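Local coordinates for protein ICChI, a glycosylated chitinase (Ipomoea carnea, PDB 6IDN) that has chitinase and lysozyme activity, probably cleaving chitin as a glycosylated TIM-barrel member of glycosyl hydrolase family 18, at residues A[62-67]-A[72-77]; A[85-88]-A[92-95]; A[154-159]-A[165-170]; A[193-198]-A[238-243]. One frame throughout, in Å; residues are numbered along the deposited sequence.

Contact 1: residues A[62-67]-A[72-77]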
loop_
_atom_site.group_PDB
_atom_site.type_symbol
_atom_site.label_atom_id
_atom_site.label_comp_id
_atom_site.label_asym_id
_atom_site.label_seq_id
_atom_site.Cartn_x
_atom_site.Cartn_y
_atom_site.Cartn_z
ATOM N N SER A 62 -14.160 -12.479 -8.079
ATOM C CA SER A 62 -14.742 -13.391 -7.103
ATOM C C SER A 62 -13.861 -13.522 -5.867
ATOM O O SER A 62 -14.372 -13.669 -4.750
ATOM C CB SER A 62 -14.975 -14.764 -7.740
ATOM O OG SER A 62 -16.016 -14.711 -8.708
ATOM N N GLU A 63 -12.539 -13.473 -6.045
ATOM C CA GLU A 63 -11.637 -13.590 -4.904
ATOM C C GLU A 63 -11.595 -12.292 -4.103
ATOM O O GLU A 63 -11.528 -12.323 -2.867
ATOM C CB GLU A 63 -10.240 -13.998 -5.384
ATOM C CG GLU A 63 -10.270 -15.276 -6.232
ATOM C CD GLU A 63 -8.909 -15.907 -6.484
ATOM O OE1 GLU A 63 -7.943 -15.582 -5.767
ATOM O OE2 GLU A 63 -8.818 -16.756 -7.402
ATOM N N ILE A 64 -11.650 -11.147 -4.787
ATOM C CA ILE A 64 -11.776 -9.864 -4.095
ATOM C C ILE A 64 -13.062 -9.848 -3.277
ATOM O O ILE A 64 -13.069 -9.493 -2.092
ATOM C CB ILE A 64 -11.733 -8.703 -5.107
ATOM C CG1 ILE A 64 -10.372 -8.640 -5.815
ATOM C CG2 ILE A 64 -12.031 -7.359 -4.427
ATOM C CD1 ILE A 64 -10.390 -7.811 -7.102
ATOM N N SER A 65 -14.175 -10.245 -3.897
ATOM C CA SER A 65 -15.436 -10.285 -3.168
ATOM C C SER A 65 -15.332 -11.189 -1.947
ATOM O O SER A 65 -15.857 -10.865 -0.875
ATOM C CB SER A 65 -16.556 -10.758 -4.090
ATOM O OG SER A 65 -17.818 -10.542 -3.488
ATOM N N TYR A 66 -14.667 -12.332 -2.096
ATOM C CA TYR A 66 -14.523 -13.256 -0.977
ATOM C C TYR A 66 -13.674 -12.639 0.130
ATOM O O TYR A 66 -14.031 -12.714 1.312
ATOM C CB TYR A 66 -13.915 -14.568 -1.461
ATOM C CG TYR A 66 -13.536 -15.501 -0.338
ATOM C CD1 TYR A 66 -14.499 -16.277 0.304
ATOM C CD2 TYR A 66 -12.217 -15.602 0.087
ATOM C CE1 TYR A 66 -14.147 -17.131 1.341
ATOM C CE2 TYR A 66 -11.857 -16.456 1.117
ATOM C CZ TYR A 66 -12.828 -17.217 1.739
ATOM O OH TYR A 66 -12.472 -18.059 2.774
ATOM N N CYS A 67 -12.552 -12.015 -0.235
ATOM C CA CYS A 67 -11.735 -11.321 0.759
ATOM C C CYS A 67 -12.555 -10.278 1.502
ATOM O O CYS A 67 -12.502 -10.189 2.731
ATOM C CB CYS A 67 -10.534 -10.660 0.087
ATOM S SG CYS A 67 -9.317 -11.788 -0.547
ATOM N N ILE A 72 -11.853 -7.989 5.022
ATOM C CA ILE A 72 -10.538 -7.560 4.562
ATOM C C ILE A 72 -10.722 -6.469 3.515
ATOM O O ILE A 72 -11.527 -6.612 2.590
ATOM C CB ILE A 72 -9.750 -8.754 3.995
ATOM C CG1 ILE A 72 -9.551 -9.815 5.087
ATOM C CG2 ILE A 72 -8.431 -8.286 3.394
ATOM C CD1 ILE A 72 -9.100 -11.166 4.572
ATOM N N LYS A 73 -9.987 -5.362 3.660
ATOM C CA LYS A 73 -9.996 -4.319 2.642
ATOM C C LYS A 73 -8.960 -4.639 1.578
ATOM O O LYS A 73 -7.899 -5.204 1.873
ATOM C CB LYS A 73 -9.694 -2.939 3.239
ATOM C CG LYS A 73 -10.662 -2.527 4.336
ATOM C CD LYS A 73 -10.307 -1.160 4.881
ATOM C CE LYS A 73 -11.328 -0.673 5.915
ATOM N NZ LYS A 73 -11.363 -1.453 7.180
ATOM N N VAL A 74 -9.273 -4.281 0.339
ATOM C CA VAL A 74 -8.414 -4.582 -0.800
ATOM C C VAL A 74 -8.161 -3.283 -1.551
ATOM O O VAL A 74 -9.109 -2.647 -2.023
ATOM C CB VAL A 74 -9.039 -5.643 -1.727
ATOM C CG1 VAL A 74 -8.057 -6.046 -2.812
ATOM C CG2 VAL A 74 -9.479 -6.868 -0.927
ATOM N N PHE A 75 -6.888 -2.873 -1.637
ATOM C CA PHE A 75 -6.509 -1.656 -2.339
ATOM C C PHE A 75 -5.737 -1.986 -3.612
ATOM O O PHE A 75 -5.044 -3.004 -3.684
ATOM C CB PHE A 75 -5.628 -0.749 -1.455
ATOM C CG PHE A 75 -6.258 -0.339 -0.144
ATOM C CD1 PHE A 75 -7.644 -0.338 0.037
ATOM C CD2 PHE A 75 -5.454 0.054 0.910
ATOM C CE1 PHE A 75 -8.200 0.050 1.266
ATOM C CE2 PHE A 75 -5.992 0.442 2.134
ATOM C CZ PHE A 75 -7.375 0.429 2.315
ATOM N N LEU A 76 -5.813 -1.080 -4.593
ATOM C CA LEU A 76 -4.893 -1.092 -5.728
ATOM C C LEU A 76 -3.713 -0.175 -5.428
ATOM O O LEU A 76 -3.909 0.990 -5.059
ATOM C CB LEU A 76 -5.587 -0.616 -7.006
ATOM C CG LEU A 76 -4.629 -0.442 -8.196
ATOM C CD1 LEU A 76 -4.156 -1.800 -8.709
ATOM C CD2 LEU A 76 -5.276 0.331 -9.328
ATOM N N SER A 77 -2.495 -0.687 -5.599
ATOM C CA SER A 77 -1.286 0.080 -5.314
ATOM C C SER A 77 -0.725 0.680 -6.599
ATOM O O SER A 77 -0.406 -0.050 -7.543
ATOM C CB SER A 77 -0.227 -0.778 -4.629
ATOM O OG SER A 77 0.863 0.019 -4.185
#

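Contact 2: residues A[85-88]-A[92-95]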
loop_
_atom_site.group_PDB
_atom_site.type_symbol
_atom_site.label_atom_id
_atom_site.label_comp_id
_atom_site.label_asym_id
_atom_site.label_seq_id
_atom_site.Cartn_x
_atom_site.Cartn_y
_atom_site.Cartn_z
ATOM N N TYR A 85 5.588 5.949 -14.656
ATOM C CA TYR A 85 4.454 6.680 -14.106
ATOM C C TYR A 85 4.899 8.042 -13.599
ATOM O O TYR A 85 6.009 8.190 -13.085
ATOM C CB TYR A 85 3.763 5.875 -12.996
ATOM C CG TYR A 85 4.644 5.507 -11.822
ATOM C CD1 TYR A 85 5.330 4.307 -11.791
ATOM C CD2 TYR A 85 4.733 6.338 -10.703
ATOM C CE1 TYR A 85 6.123 3.961 -10.706
ATOM C CE2 TYR A 85 5.520 5.993 -9.617
ATOM C CZ TYR A 85 6.205 4.805 -9.614
ATOM O OH TYR A 85 6.971 4.462 -8.530
ATOM N N TYR A 86 4.019 9.021 -13.790
ATOM C CA TYR A 86 4.115 10.382 -13.276
ATOM C C TYR A 86 2.925 11.167 -13.806
ATOM O O TYR A 86 2.325 10.808 -14.827
ATOM C CB TYR A 86 5.419 11.078 -13.672
ATOM C CG TYR A 86 5.657 11.194 -15.160
ATOM C CD1 TYR A 86 5.199 12.293 -15.863
ATOM C CD2 TYR A 86 6.345 10.210 -15.862
ATOM C CE1 TYR A 86 5.409 12.417 -17.230
ATOM C CE2 TYR A 86 6.568 10.330 -17.227
ATOM C CZ TYR A 86 6.088 11.428 -17.907
ATOM O OH TYR A 86 6.315 11.548 -19.266
ATOM N N LEU A 87 2.583 12.237 -13.099
ATOM C CA LEU A 87 1.451 13.080 -13.448
ATOM C C LEU A 87 1.972 14.385 -14.026
ATOM O O LEU A 87 2.947 14.945 -13.522
ATOM C CB LEU A 87 0.602 13.359 -12.217
ATOM C CG LEU A 87 0.138 12.093 -11.498
ATOM C CD1 LEU A 87 -0.395 12.456 -10.128
ATOM C CD2 LEU A 87 -0.926 11.354 -12.317
ATOM N N SER A 88 1.308 14.881 -15.067
ATOM C CA SER A 88 1.842 16.030 -15.783
ATOM C C SER A 88 1.165 17.358 -15.441
ATOM O O SER A 88 1.712 18.412 -15.801
ATOM C CB SER A 88 1.766 15.785 -17.299
ATOM O OG SER A 88 0.446 15.469 -17.700
ATOM N N ASP A 92 -4.356 16.279 -15.423
ATOM C CA ASP A 92 -3.922 14.894 -15.578
ATOM C C ASP A 92 -4.225 14.108 -14.320
ATOM O O ASP A 92 -4.660 12.948 -14.382
ATOM C CB ASP A 92 -2.423 14.845 -15.881
ATOM C CG ASP A 92 -1.945 13.448 -16.286
ATOM O OD1 ASP A 92 -2.644 12.775 -17.082
ATOM O OD2 ASP A 92 -0.873 13.029 -15.800
ATOM N N ALA A 93 -4.012 14.733 -13.165
ATOM C CA ALA A 93 -4.344 14.082 -11.907
ATOM C C ALA A 93 -5.832 13.772 -11.838
ATOM O O ALA A 93 -6.222 12.686 -11.390
ATOM C CB ALA A 93 -3.902 14.959 -10.734
ATOM N N ALA A 94 -6.687 14.702 -12.289
ATOM C CA ALA A 94 -8.123 14.421 -12.251
ATOM C C ALA A 94 -8.487 13.296 -13.214
ATOM O O ALA A 94 -9.354 12.466 -12.907
ATOM C CB ALA A 94 -8.943 15.685 -12.551
ATOM N N SER A 95 -7.817 13.232 -14.372
ATOM C CA SER A 95 -8.119 12.192 -15.353
ATOM C C SER A 95 -7.732 10.811 -14.837
ATOM O O SER A 95 -8.442 9.826 -15.083
ATOM C CB SER A 95 -7.389 12.480 -16.672
ATOM O OG SER A 95 -7.924 13.628 -17.322
#

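Contact 3: residues A[154-159]-A[165-170]. With NAG (2-acetamido-2-deoxy-beta-D-glucopyranose), chain C.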
loop_
_atom_site.group_PDB
_atom_site.type_symbol
_atom_site.label_atom_id
_atom_site.label_comp_id
_atom_site.label_asym_id
_atom_site.label_seq_id
_atom_site.Cartn_x
_atom_site.Cartn_y
_atom_site.Cartn_z
ATOM N N LEU A 154 -7.628 6.035 1.162
ATOM C CA LEU A 154 -6.378 6.493 0.579
ATOM C C LEU A 154 -5.245 6.052 1.488
ATOM O O LEU A 154 -5.286 6.297 2.695
ATOM C CB LEU A 154 -6.385 8.010 0.409
ATOM C CG LEU A 154 -7.482 8.564 -0.494
ATOM C CD1 LEU A 154 -7.517 10.097 -0.472
ATOM C CD2 LEU A 154 -7.277 8.057 -1.908
ATOM N N ALA A 155 -4.248 5.387 0.914
ATOM C CA ALA A 155 -3.105 4.909 1.673
ATOM C C ALA A 155 -1.837 5.380 0.977
ATOM O O ALA A 155 -1.812 5.534 -0.245
ATOM C CB ALA A 155 -3.119 3.368 1.805
ATOM N N ALA A 156 -0.786 5.620 1.768
ATOM C CA ALA A 156 0.509 6.040 1.229
ATOM C C ALA A 156 1.624 5.192 1.813
ATOM O O ALA A 156 1.572 4.811 2.985
ATOM C CB ALA A 156 0.806 7.520 1.537
ATOM N N ALA A 157 2.679 4.978 1.014
ATOM C CA ALA A 157 3.806 4.124 1.393
ATOM C C ALA A 157 5.132 4.865 1.242
ATOM O O ALA A 157 5.980 4.494 0.418
ATOM C CB ALA A 157 3.808 2.835 0.557
ATOM N N PRO A 158 5.357 5.901 2.043
ATOM C CA PRO A 158 6.642 6.605 1.978
ATOM C C PRO A 158 7.761 5.769 2.579
ATOM O O PRO A 158 7.542 4.868 3.382
ATOM C CB PRO A 158 6.399 7.861 2.819
ATOM C CG PRO A 158 5.433 7.377 3.902
ATOM C CD PRO A 158 4.516 6.388 3.157
ATOM N N ALA A 159 8.993 6.120 2.209
ATOM C CA ALA A 159 10.150 5.565 2.894
ATOM C C ALA A 159 10.380 6.326 4.197
ATOM O O ALA A 159 9.797 7.387 4.437
ATOM C CB ALA A 159 11.380 5.623 1.988
ATOM N N TYR A 165 10.388 12.629 -0.363
ATOM C CA TYR A 165 10.330 13.462 -1.564
ATOM C C TYR A 165 9.058 13.205 -2.356
ATOM O O TYR A 165 8.374 14.144 -2.780
ATOM C CB TYR A 165 11.546 13.220 -2.467
ATOM C CG TYR A 165 11.322 13.675 -3.913
ATOM C CD1 TYR A 165 11.323 15.024 -4.252
ATOM C CD2 TYR A 165 11.102 12.755 -4.934
ATOM C CE1 TYR A 165 11.108 15.443 -5.569
ATOM C CE2 TYR A 165 10.890 13.169 -6.255
ATOM C CZ TYR A 165 10.891 14.511 -6.566
ATOM O OH TYR A 165 10.686 14.918 -7.882
ATOM N N TYR A 166 8.734 11.928 -2.585
ATOM C CA TYR A 166 7.668 11.611 -3.526
ATOM C C TYR A 166 6.303 11.894 -2.946
ATOM O O TYR A 166 5.392 12.296 -3.678
ATOM C CB TYR A 166 7.747 10.149 -3.959
ATOM C CG TYR A 166 9.033 9.850 -4.674
ATOM C CD1 TYR A 166 9.198 10.163 -6.016
ATOM C CD2 TYR A 166 10.094 9.285 -3.994
ATOM C CE1 TYR A 166 10.407 9.906 -6.656
ATOM C CE2 TYR A 166 11.292 9.028 -4.619
ATOM C CZ TYR A 166 11.443 9.334 -5.950
ATOM O OH TYR A 166 12.653 9.058 -6.556
ATOM N N LEU A 167 6.141 11.680 -1.638
ATOM C CA LEU A 167 4.821 11.652 -1.033
ATOM C C LEU A 167 4.580 12.738 -0.004
ATOM O O LEU A 167 3.491 12.768 0.585
ATOM C CB LEU A 167 4.561 10.281 -0.391
ATOM C CG LEU A 167 4.406 9.164 -1.413
ATOM C CD1 LEU A 167 4.463 7.808 -0.732
ATOM C CD2 LEU A 167 3.081 9.352 -2.153
ATOM N N ARG A 168 5.536 13.637 0.245
ATOM C CA ARG A 168 5.305 14.604 1.317
ATOM C C ARG A 168 4.090 15.472 1.021
ATOM O O ARG A 168 3.281 15.723 1.915
ATOM C CB ARG A 168 6.552 15.456 1.572
ATOM C CG ARG A 168 6.924 16.384 0.489
ATOM C CD ARG A 168 8.267 17.041 0.786
ATOM N NE ARG A 168 8.182 17.987 1.893
ATOM C CZ ARG A 168 9.192 18.749 2.302
ATOM N NH1 ARG A 168 10.385 18.666 1.711
ATOM N NH2 ARG A 168 9.018 19.587 3.317
ATOM N N GLU A 169 3.901 15.882 -0.237
ATOM C CA GLU A 169 2.770 16.752 -0.564
ATOM C C GLU A 169 1.456 16.000 -0.450
ATOM O O GLU A 169 0.461 16.541 0.045
ATOM C CB GLU A 169 2.915 17.323 -1.973
ATOM C CG GLU A 169 4.005 18.369 -2.133
ATOM C CD GLU A 169 4.073 18.911 -3.549
ATOM O OE1 GLU A 169 3.445 18.310 -4.447
ATOM O OE2 GLU A 169 4.751 19.938 -3.783
ATOM N N ALA A 170 1.421 14.760 -0.928
ATOM C CA ALA A 170 0.195 13.981 -0.820
ATOM C C ALA A 170 -0.165 13.767 0.642
ATOM O O ALA A 170 -1.313 13.988 1.058
ATOM C CB ALA A 170 0.369 12.645 -1.555
HETATM C C1 NAG C . 2.842 20.957 4.894
HETATM C C2 NAG C . 4.358 21.103 5.016
HETATM C C3 NAG C . 4.710 22.351 5.835
HETATM C C4 NAG C . 3.989 23.569 5.266
HETATM C C5 NAG C . 2.493 23.293 5.166
HETATM C C6 NAG C . 1.712 24.410 4.511
HETATM C C7 NAG C . 5.738 19.069 4.938
HETATM C C8 NAG C . 6.236 17.879 5.704
HETATM N N2 NAG C . 4.936 19.905 5.609
HETATM O O3 NAG C . 6.120 22.580 5.806
HETATM O O4 NAG C . 4.205 24.698 6.106
HETATM O O5 NAG C . 2.292 22.135 4.345
HETATM O O6 NAG C . 0.329 24.093 4.418
HETATM O O7 NAG C . 6.068 19.279 3.776
#

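Contact 4: residues A[193-198]-A[238-243]. With NAG (2-acetamido-2-deoxy-beta-D-glucopyranose), chain D.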
loop_
_atom_site.group_PDB
_atom_site.type_symbol
_atom_site.label_atom_id
_atom_site.label_comp_id
_atom_site.label_asym_id
_atom_site.label_seq_id
_atom_site.Cartn_x
_atom_site.Cartn_y
_atom_site.Cartn_z
ATOM N N GLY A 193 21.411 -2.652 14.113
ATOM C CA GLY A 193 21.972 -2.802 15.445
ATOM C C GLY A 193 20.898 -2.827 16.505
ATOM O O GLY A 193 20.841 -3.758 17.314
ATOM N N ASN A 194 20.026 -1.829 16.493
ATOM C CA ASN A 194 18.953 -1.664 17.465
ATOM C C ASN A 194 17.930 -0.731 16.836
ATOM O O ASN A 194 18.108 -0.255 15.709
ATOM C CB ASN A 194 19.487 -1.057 18.765
ATOM C CG ASN A 194 20.300 0.162 18.482
ATOM O OD1 ASN A 194 19.765 1.202 18.069
ATOM N ND2 ASN A 194 21.601 0.036 18.644
ATOM N N ALA A 195 16.902 -0.393 17.608
ATOM C CA ALA A 195 15.753 0.339 17.096
ATOM C C ALA A 195 15.783 1.841 17.372
ATOM O O ALA A 195 14.769 2.506 17.153
ATOM C CB ALA A 195 14.468 -0.252 17.680
ATOM N N THR A 196 16.913 2.396 17.819
ATOM C CA THR A 196 16.923 3.803 18.226
ATOM C C THR A 196 16.536 4.732 17.078
ATOM O O THR A 196 15.666 5.597 17.231
ATOM C CB THR A 196 18.292 4.195 18.772
ATOM O OG1 THR A 196 18.626 3.359 19.886
ATOM C CG2 THR A 196 18.259 5.645 19.231
ATOM N N ASN A 197 17.186 4.592 15.924
ATOM C CA ASN A 197 16.876 5.492 14.815
ATOM C C ASN A 197 15.449 5.290 14.316
ATOM O O ASN A 197 14.761 6.257 13.957
ATOM C CB ASN A 197 17.866 5.285 13.668
ATOM C CG ASN A 197 19.248 5.847 13.964
ATOM O OD1 ASN A 197 19.431 6.677 14.863
ATOM N ND2 ASN A 197 20.237 5.404 13.192
ATOM N N LEU A 198 14.990 4.035 14.272
ATOM C CA LEU A 198 13.618 3.752 13.857
ATOM C C LEU A 198 12.625 4.456 14.772
ATOM O O LEU A 198 11.700 5.137 14.309
ATOM C CB LEU A 198 13.393 2.236 13.867
ATOM C CG LEU A 198 12.012 1.683 13.533
ATOM C CD1 LEU A 198 12.216 0.258 13.025
ATOM C CD2 LEU A 198 11.079 1.676 14.760
ATOM N N SER A 238 9.573 -7.478 21.346
ATOM C CA SER A 238 10.078 -7.024 22.634
ATOM C C SER A 238 10.633 -5.608 22.602
ATOM O O SER A 238 10.614 -4.934 23.634
ATOM C CB SER A 238 11.150 -7.982 23.162
ATOM O OG SER A 238 12.283 -7.970 22.319
ATOM N N GLU A 239 11.133 -5.138 21.459
ATOM C CA GLU A 239 11.811 -3.846 21.393
ATOM C C GLU A 239 11.020 -2.748 20.707
ATOM O O GLU A 239 11.275 -1.575 20.982
ATOM C CB GLU A 239 13.145 -3.973 20.646
ATOM C CG GLU A 239 14.107 -4.950 21.278
ATOM C CD GLU A 239 15.238 -5.353 20.361
ATOM O OE1 GLU A 239 15.562 -4.564 19.444
ATOM O OE2 GLU A 239 15.821 -6.442 20.581
ATOM N N VAL A 240 10.109 -3.082 19.789
ATOM C CA VAL A 240 9.524 -2.061 18.926
ATOM C C VAL A 240 8.023 -1.917 19.145
ATOM O O VAL A 240 7.536 -0.817 19.440
ATOM C CB VAL A 240 9.824 -2.375 17.452
ATOM C CG1 VAL A 240 9.080 -1.394 16.536
ATOM C CG2 VAL A 240 11.316 -2.319 17.214
ATOM N N LEU A 241 7.277 -3.010 18.981
ATOM C CA LEU A 241 5.818 -2.935 19.094
ATOM C C LEU A 241 5.332 -2.257 20.370
ATOM O O LEU A 241 4.472 -1.369 20.272
ATOM C CB LEU A 241 5.211 -4.339 18.945
ATOM C CG LEU A 241 5.255 -4.873 17.505
ATOM C CD1 LEU A 241 4.683 -6.269 17.424
ATOM C CD2 LEU A 241 4.508 -3.953 16.563
ATOM N N PRO A 242 5.823 -2.590 21.568
ATOM C CA PRO A 242 5.276 -1.929 22.770
ATOM C C PRO A 242 5.531 -0.430 22.799
ATOM O O PRO A 242 4.758 0.310 23.417
ATOM C CB PRO A 242 5.987 -2.644 23.922
ATOM C CG PRO A 242 6.545 -3.906 23.343
ATOM C CD PRO A 242 6.847 -3.597 21.912
ATOM N N THR A 243 6.587 0.045 22.138
ATOM C CA THR A 243 6.864 1.477 22.090
ATOM C C THR A 243 5.948 2.192 21.096
ATOM O O THR A 243 5.317 3.200 21.439
ATOM C CB THR A 243 8.341 1.717 21.742
ATOM O OG1 THR A 243 9.186 1.162 22.773
ATOM C CG2 THR A 243 8.617 3.225 21.618
HETATM C C1 NAG D . 22.516 1.096 18.346
HETATM C C2 NAG D . 23.391 1.406 19.560
HETATM C C3 NAG D . 24.502 2.390 19.182
HETATM C C4 NAG D . 25.231 1.942 17.920
HETATM C C5 NAG D . 24.229 1.642 16.814
HETATM C C6 NAG D . 24.862 1.096 15.554
HETATM C C7 NAG D . 22.045 1.256 21.614
HETATM C C8 NAG D . 21.136 1.997 22.548
HETATM N N2 NAG D . 22.547 1.969 20.601
HETATM O O3 NAG D . 25.451 2.458 20.240
HETATM O O4 NAG D . 26.089 2.991 17.484
HETATM O O5 NAG D . 23.319 0.642 17.280
HETATM O O6 NAG D . 25.592 -0.097 15.801
HETATM O O7 NAG D . 22.313 0.070 21.774
HETATM O O HOH W 1 16.434 -2.105 19.946
#

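Contact 1: residues A[62-67]-A[72-77]
With CG1 of Val74 trans to the backbone N (chi1 -174°), the second methyl, CG2, is left beside that N, where it faces the helical residues 62-67. In Cys67 the sulfur stands trans to the carbonyl carbon, and CB, not SG, makes the closest side-chain approach to the strand. Val74 CG2 lies 4.1 Å from Cys67 CB and 4.4 Å from Ile64 CG2, so one methyl meets two residues a helical turn apart. Both spacings are those of ordinary, rather relaxed van der Waals contact.

At the other end the backbones take over. Ile72 N donates to Cys67 O at 3.2 Å, with an N-H...O angle of 151° and the donor tilted 32° from the carbonyl plane. Ile72 CB lies 3.4 Å from the same oxygen, Cys67 O, beside the bond. The CA atoms of Cys67 and Ile72 are 5.5 Å apart, whereas those of Ile64 and Val74 are 7.1 Å apart, so helix and strand diverge from the turn that joins them.

All four touching residues are buried. A disulfide from Cys67 to Cys20 ties helix 60-69 to helix 16-21, whose Leu16 packs on Ile64 and Cys67. Strand 73-80 pairs in parallel with strand 27-36, where Ile28 and Ile30 meet Ile72 and Val74, while Leu119 adjoins both Ile64 and Val74.

Contact 2: residues A[85-88]-A[92-95]
The carboxylate of Asp92 is the flat group around which Leu87 and Ser88 gather. Over one face stands Ser88 OG, 3.4 Å from Asp92 CG; on the other side of the plane the methyl Leu87 CD2 approaches obliquely, 3.9 Å from Asp92 OD2. Near the plane, at the OD2 edge, Leu87 CA comes to 3.3 Å from Asp92 OD2.

The bond of the contact is made at that same edge. Ser88 N donates to Asp92 OD2 at 3.0 Å with an N-H...O angle of 159°. It reaches the oxygen on its anti side, 25° out of the carboxylate plane and toward the face that carries Ser88 OG. Asp92 can offer OD2 here because CG lies trans to its backbone N (chi1 -170°), which swings the carboxylate back from the helix to the preceding loop. Beside this polar pair, Leu87 CD1 adds a loose apolar touch on Ala93 CB at 4.4 Å.

OD2 has a further donor in His38 N, and His38 also bonds Tyr86 O through ND1 and stacks on the Tyr86 ring. Leu87 and Ala93 both turn to helix 134-148, meeting Tyr134 and Thr136 respectively.

Two backbone N-H groups from separate parts of the chain thus converge on one carboxylate oxygen. Their partial positive charges, together with the nearby N-terminal end of helix 90-103, would be expected to stabilise the anionic form of Asp92, which pins the exit of strand 84-85 and the loop of His38 to the first turns of the helix.

Contact 3: residues A[154-159]-A[165-170]
A single methyl, Leu167 CD1, makes every close approach between these two segments, and no hydrogen bond crosses. It rests over the flat face of the peptide joining Ala157 and Pro158, with CD1 3.5 Å from Pro158 N and 3.6 Å from Ala157 C. Around this seat CD1 also meets Pro158 CB at 4.0 Å and Ala156 CB at 4.3 Å; the leucine chain and the proline ring cross at nearly a right angle.

The next residue points the opposite way. Arg168 leaves the contact, and a bend at chi3 (-70°) brings its guanidinium edge to the acetamide of the N-acetylglucosamine of chain C. NE and NH2 both donate to that sugar's O7, at 3.1 Å from NE and 3.0 Å from NH2, a two-pronged grip near the guanidinium plane that would help to hold the acetamide carbonyl. Asn172 belongs to the same glycan site.

Phe124 of strand 121-126 also touches Leu167, and Asp164 binds Leu167 N and Ala159 N, tying the loop to both segments. The buried leucine closes the step from strand 153-156 to helix 168-171, part of the beta-alpha-beta unit completed by strand 178-182, the repeating element of a TIM barrel.

Contact 4: residues A[193-198]-A[238-243]
Val240 splits its two methyls between Ala195 and Leu198, and this small apolar patch is the tight part of the contact. CG1 lies trans to the backbone N (chi1 174°) and reaches Leu198 CD2 at 4.1 Å, the two side chains meeting nearly at right angles. The other branch, CG2, lies 3.8 Å from Ala195 CB. All three residues are buried, and no direct hydrogen bond joins the segments.

The polar flank is looser and bridged by water. One water accepts from Ala195 N at 2.9 Å and donates to Glu239 OE1 at 2.7 Å, so the N-H at the N-cap position and the carboxylate are linked without touching. Glu239 OE1 has a second partner in Tyr191 OH, whereas OE2 lies near Asp235 OD1, a like-charge neighbour that may raise the proton affinity of the pair.

Farther out, the end of the Asn194 side chain runs away from helix 233-244. Its ND2 is bonded covalently at 1.4 Å to C1 of the N-acetylglucosamine of chain D, and Asn194, Ala195 and Thr196 spell an N-glycosylation sequon. Meanwhile Asn194 OD1 accepts from Thr196 N at 3.1 Å, on a lone pair in the carbonyl plane with an N-H...O angle of 165°. This Asx turn restrains the sugar-bearing amide at the start of helix 196-206.

Beneath the patch, Leu216 of strand 213-219 receives both Leu198 and Val240, and Phe183 and Ile231 adjoin Leu198. Helix 233-244 turns Leu241 instead onto Tyr250 and Val253 of the next barrel strand, 250-256.

Overall arrangement
The four contacts follow one another along the chain without interleaving, around a curled sheet of mainly parallel strands. Contacts 1 and 3 use strands 73-80 and 153-156, which flank strand 121-126; their centres are 22 Å apart on opposite sides of the chain's centre, yet they touch through Phe75 CE2 and Ala155 CB, 4.1 Å apart. Contact 2, about 15 Å from contact 3 between centres, shares with it helix 134-148 as a neighbour. Contact 4 is the outlier, its centre about 38 Å from that of contact 2. Short-range joints between strands, loops and helices thus line the barrel wall at contacts 1 to 3, while contact 4 joins two helices 40 residues apart over strand 213-219; glycans decorate contacts 3 and 4.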